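Local coordinates for chromosome partition protein Smc (PDB 3KTA), which probably serves chromosome condensation and partitioning through an ATP-hydrolysing ATP-binding cassette domain, whose N-terminal part this chain supplies, at residues Arg119-Thr122 with Arg123-Leu127; Ser155-Glu158 with Arg159-Leu162. All coordinates share one frame; numbering follows the deposited sequence.

In the fold
Both contacts are local and sit at the first turn of a helix, one after the other along the chain. Interaction 1 marks where strand 119-121, at one border of the antiparallel sheet, gives way to helix 123-132. Interaction 2 comes later, where helix 156-167 begins close to the modelled end of the chain. Their centres lie 30 Å apart and their nearest atoms about 16 Å, with no touch between them. Both fall in the SMC N-terminal domain and away from the nucleotide and the magnesium ion. Interaction 1 ties a helix to the sheet of its own chain, whereas interaction 2 faces the other protein chain of the assembly.

Interaction 1: Arg119-Thr122 with Arg123-Leu127; sequences RRAT and RSEIL
A capping box formed by Thr122 and Glu125 starts helix 123-132 where the chain leaves the edge strand 119-121 of the antiparallel sheet. Thr122 is the N-cap: its OG1 accepts from Glu125 N at 3.1 Å. The hydroxyl reaches this amide because chi1 of 64° sets OG1 between the backbone N and the carbonyl carbon of its own residue. Glu125 answers in the reverse direction. Its carboxylate runs back past Thr122 because chi1 of 171° turns CG away from the residue's N and the chain stays extended beyond it, crossing the threonine side chain at about a right angle. There OE1 receives Thr122 N at 3.1 Å, approached on the anti side and somewhat out of the carboxylate plane.

The same oxygen lies against Ala121, 3.2 Å from its CB, while OE2 accepts a hydrogen bond from a water, whose O lies 2.7 Å away. That water also donates to Arg120 O, so OE1 meets the backbone at Thr122 directly, and OE2 reaches Arg120 through the water. Cut back to an alanine here, the side chain of Glu125 would probably leave Thr122 N and the bridging water without their carboxylate acceptor and free the strand-to-helix turn to shift.

The first regular helical bond follows, from Ile126 N to Thr122 O. Arg123 turns away to Gly51, whose O accepts from its NH1, and Leu127 CG lies over one face of its guanidinium. Ile126 packs on Tyr114 and Leu116 of strand 112-116, and its CD1 meets Ala121 CB at 3.9 Å.

Interaction 2: Ser155-Glu158 with Arg159-Leu162; sequences SPLE and RRLL
Arg159 reaches back past the turn before it, and its side chain can be followed out from the backbone. CB rests near two carbonyl oxygens, 3.5 Å from Pro156 O and 3.7 Å from Ser155 O. From there CG stands anti to the backbone N, and a bend at chi3 (-60°) swings the guanidinium toward the start of the helix, where Ser155 O lies over one of its faces. At the tip, NH1 passes 3.8 Å from Pro156 CA and donates to Leu48 O of the other protein chain, while NH2 donates to Phe151 O of its own chain.

This is the N-terminal turn of helix 156-167, with Ser155 as its N-cap. Ser155 OG accepts from Glu158 N at 2.9 Å in a nearly straight bond (172°), and Ser155 O takes Arg159 N, also at 2.9 Å. Pro156 follows in the first turn, and its O receives Arg160 N at 3.0 Å.

On another side of the helix, Leu157 and Arg160 run side by side in the same direction, bringing Leu157 CD1 to 3.3 Å from Arg160 NH1. NH1 donates to Gly46 O of the other chain, and NH2 forms a salt bridge with Asp164 one turn on. Leu161 lays its CG 3.5 Å from Leu157 O, the oxygen that accepts from Leu161 N.

Interaction 1: Arg119-Thr122 with Arg123-Leu127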
loop_
_atom_site.group_PDB
_atom_site.type_symbol
_atom_site.label_atom_id
_atom_site.label_comp_id
_atom_site.label_asym_id
_atom_site.label_seq_id
_atom_site.Cartn_x
_atom_site.Cartn_y
_atom_site.Cartn_z
ATOM N N ARG A 119 -15.270 -17.179 14.424
ATOM C CA ARG A 119 -16.691 -17.446 14.193
ATOM C C ARG A 119 -17.060 -17.109 12.753
ATOM O O ARG A 119 -16.591 -16.109 12.221
ATOM C CB ARG A 119 -17.546 -16.644 15.181
ATOM C CG ARG A 119 -17.291 -17.083 16.623
ATOM C CD ARG A 119 -17.397 -15.949 17.634
ATOM N NE ARG A 119 -16.925 -16.304 18.983
ATOM C CZ ARG A 119 -16.119 -17.329 19.289
ATOM N NH1 ARG A 119 -15.662 -18.149 18.350
ATOM N NH2 ARG A 119 -15.760 -17.537 20.555
ATOM N N ARG A 120 -17.876 -17.947 12.114
ATOM C CA ARG A 120 -18.318 -17.653 10.749
ATOM C C ARG A 120 -18.984 -16.268 10.661
ATOM O O ARG A 120 -19.709 -15.842 11.567
ATOM C CB ARG A 120 -19.255 -18.754 10.218
ATOM C CG ARG A 120 -18.544 -20.088 9.906
ATOM C CD ARG A 120 -17.531 -19.926 8.783
ATOM N NE ARG A 120 -18.191 -19.541 7.543
ATOM C CZ ARG A 120 -18.797 -20.396 6.727
ATOM N NH1 ARG A 120 -18.807 -21.700 7.006
ATOM N NH2 ARG A 120 -19.385 -19.948 5.626
ATOM N N ALA A 121 -18.701 -15.556 9.574
ATOM C CA ALA A 121 -19.164 -14.182 9.390
ATOM C C ALA A 121 -19.576 -14.001 7.938
ATOM O O ALA A 121 -19.195 -14.795 7.092
ATOM C CB ALA A 121 -18.035 -13.205 9.733
ATOM N N THR A 122 -20.343 -12.954 7.641
ATOM C CA THR A 122 -20.681 -12.644 6.253
ATOM C C THR A 122 -19.705 -11.616 5.700
ATOM O O THR A 122 -18.998 -10.955 6.460
ATOM C CB THR A 122 -22.072 -12.019 6.140
ATOM O OG1 THR A 122 -22.078 -10.768 6.832
ATOM C CG2 THR A 122 -23.114 -12.933 6.762
ATOM N N ARG A 123 -19.695 -11.451 4.381
ATOM C CA ARG A 123 -18.814 -10.448 3.792
ATOM C C ARG A 123 -19.129 -9.048 4.320
ATOM O O ARG A 123 -18.231 -8.315 4.716
ATOM C CB ARG A 123 -18.868 -10.457 2.263
ATOM C CG ARG A 123 -17.945 -9.406 1.656
ATOM C CD ARG A 123 -17.891 -9.439 0.141
ATOM N NE ARG A 123 -16.896 -8.479 -0.335
ATOM C CZ ARG A 123 -17.149 -7.198 -0.589
ATOM N NH1 ARG A 123 -16.171 -6.402 -1.011
ATOM N NH2 ARG A 123 -18.378 -6.712 -0.433
ATOM N N SER A 124 -20.405 -8.684 4.337
ATOM C CA SER A 124 -20.779 -7.337 4.752
ATOM C C SER A 124 -20.391 -7.087 6.195
ATOM O O SER A 124 -20.033 -5.977 6.564
ATOM C CB SER A 124 -22.279 -7.094 4.559
ATOM O OG SER A 124 -23.040 -7.863 5.468
ATOM N N GLU A 125 -20.464 -8.131 7.012
ATOM C CA GLU A 125 -20.081 -8.016 8.411
ATOM C C GLU A 125 -18.597 -7.654 8.496
ATOM O O GLU A 125 -18.216 -6.765 9.260
ATOM C CB GLU A 125 -20.402 -9.325 9.147
ATOM C CG GLU A 125 -19.866 -9.463 10.562
ATOM C CD GLU A 125 -20.323 -10.766 11.204
ATOM O OE1 GLU A 125 -20.759 -11.684 10.468
ATOM O OE2 GLU A 125 -20.237 -10.873 12.444
ATOM N N ILE A 126 -17.784 -8.327 7.683
ATOM C CA ILE A 126 -16.341 -8.062 7.622
ATOM C C ILE A 126 -16.070 -6.642 7.111
ATOM O O ILE A 126 -15.276 -5.900 7.688
ATOM C CB ILE A 126 -15.622 -9.079 6.698
ATOM C CG1 ILE A 126 -15.718 -10.509 7.256
ATOM C CG2 ILE A 126 -14.145 -8.663 6.455
ATOM C CD1 ILE A 126 -15.264 -10.632 8.699
ATOM N N LEU A 127 -16.722 -6.272 6.018
ATOM C CA LEU A 127 -16.517 -4.953 5.433
ATOM C C LEU A 127 -16.872 -3.859 6.423
ATOM O O LEU A 127 -16.178 -2.851 6.531
ATOM C CB LEU A 127 -17.351 -4.783 4.166
ATOM C CG LEU A 127 -17.055 -5.658 2.949
ATOM C CD1 LEU A 127 -17.459 -4.892 1.703
ATOM C CD2 LEU A 127 -15.592 -6.068 2.884
HETATM O O HOH W 1 -19.511 -13.365 13.211
#

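Interaction 2: Ser155-Glu158 with Arg159-Leu162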
loop_
_atom_site.group_PDB
_atom_site.type_symbol
_atom_site.label_atom_id
_atom_site.label_comp_id
_atom_site.label_asym_id
_atom_site.label_seq_id
_atom_site.Cartn_x
_atom_site.Cartn_y
_atom_site.Cartn_z
ATOM N N SER A 155 -8.869 12.583 -11.638
ATOM C CA SER A 155 -9.396 13.916 -11.929
ATOM C C SER A 155 -9.308 14.775 -10.684
ATOM O O SER A 155 -9.356 14.249 -9.569
ATOM C CB SER A 155 -10.860 13.848 -12.368
ATOM O OG SER A 155 -11.700 13.543 -11.268
ATOM N N PRO A 156 -9.194 16.102 -10.862
ATOM C CA PRO A 156 -9.278 17.007 -9.713
ATOM C C PRO A 156 -10.484 16.699 -8.840
ATOM O O PRO A 156 -10.406 16.786 -7.618
ATOM C CB PRO A 156 -9.427 18.375 -10.374
ATOM C CG PRO A 156 -8.639 18.239 -11.641
ATOM C CD PRO A 156 -8.908 16.831 -12.112
ATOM N N LEU A 157 -11.598 16.318 -9.456
ATOM C CA LEU A 157 -12.794 16.022 -8.676
ATOM C C LEU A 157 -12.608 14.780 -7.797
ATOM O O LEU A 157 -12.937 14.812 -6.614
ATOM C CB LEU A 157 -14.018 15.882 -9.586
ATOM C CG LEU A 157 -15.400 15.942 -8.938
ATOM C CD1 LEU A 157 -15.520 17.070 -7.922
ATOM C CD2 LEU A 157 -16.448 16.111 -10.027
ATOM N N GLU A 158 -12.082 13.693 -8.367
ATOM C CA GLU A 158 -11.795 12.502 -7.571
ATOM C C GLU A 158 -10.827 12.842 -6.445
ATOM O O GLU A 158 -10.943 12.331 -5.329
ATOM C CB GLU A 158 -11.222 11.364 -8.428
ATOM C CG GLU A 158 -10.737 10.182 -7.581
ATOM C CD GLU A 158 -10.502 8.914 -8.375
ATOM O OE1 GLU A 158 -10.079 7.912 -7.761
ATOM O OE2 GLU A 158 -10.750 8.908 -9.598
ATOM N N ARG A 159 -9.877 13.719 -6.733
ATOM C CA ARG A 159 -8.882 14.058 -5.720
ATOM C C ARG A 159 -9.519 14.782 -4.530
ATOM O O ARG A 159 -9.190 14.502 -3.374
ATOM C CB ARG A 159 -7.731 14.854 -6.331
ATOM C CG ARG A 159 -6.545 15.035 -5.386
ATOM C CD ARG A 159 -5.367 15.718 -6.081
ATOM N NE ARG A 159 -4.877 14.963 -7.228
ATOM C CZ ARG A 159 -5.025 15.336 -8.496
ATOM N NH1 ARG A 159 -5.648 16.469 -8.793
ATOM N NH2 ARG A 159 -4.541 14.581 -9.472
ATOM N N ARG A 160 -10.475 15.674 -4.790
ATOM C CA ARG A 160 -11.111 16.360 -3.680
ATOM C C ARG A 160 -11.943 15.406 -2.844
ATOM O O ARG A 160 -12.015 15.519 -1.622
ATOM C CB ARG A 160 -11.966 17.536 -4.154
ATOM C CG ARG A 160 -12.303 18.506 -3.023
ATOM C CD ARG A 160 -13.727 19.042 -3.156
ATOM N NE ARG A 160 -14.715 18.032 -2.795
ATOM C CZ ARG A 160 -15.699 17.624 -3.595
ATOM N NH1 ARG A 160 -15.834 18.148 -4.803
ATOM N NH2 ARG A 160 -16.558 16.709 -3.177
ATOM N N LEU A 161 -12.591 14.460 -3.511
ATOM C CA LEU A 161 -13.424 13.506 -2.811
ATOM C C LEU A 161 -12.627 12.661 -1.817
ATOM O O LEU A 161 -13.138 12.279 -0.766
ATOM C CB LEU A 161 -14.142 12.621 -3.823
ATOM C CG LEU A 161 -15.301 13.374 -4.459
ATOM C CD1 LEU A 161 -15.703 12.640 -5.715
ATOM C CD2 LEU A 161 -16.447 13.468 -3.466
ATOM N N LEU A 162 -11.376 12.375 -2.160
ATOM C CA LEU A 162 -10.477 11.707 -1.225
ATOM C C LEU A 162 -10.316 12.539 0.047
ATOM O O LEU A 162 -10.391 12.015 1.160
ATOM C CB LEU A 162 -9.125 11.426 -1.889
ATOM C CG LEU A 162 -8.071 10.706 -1.047
ATOM C CD1 LEU A 162 -8.641 9.443 -0.419
ATOM C CD2 LEU A 162 -6.849 10.383 -1.897
#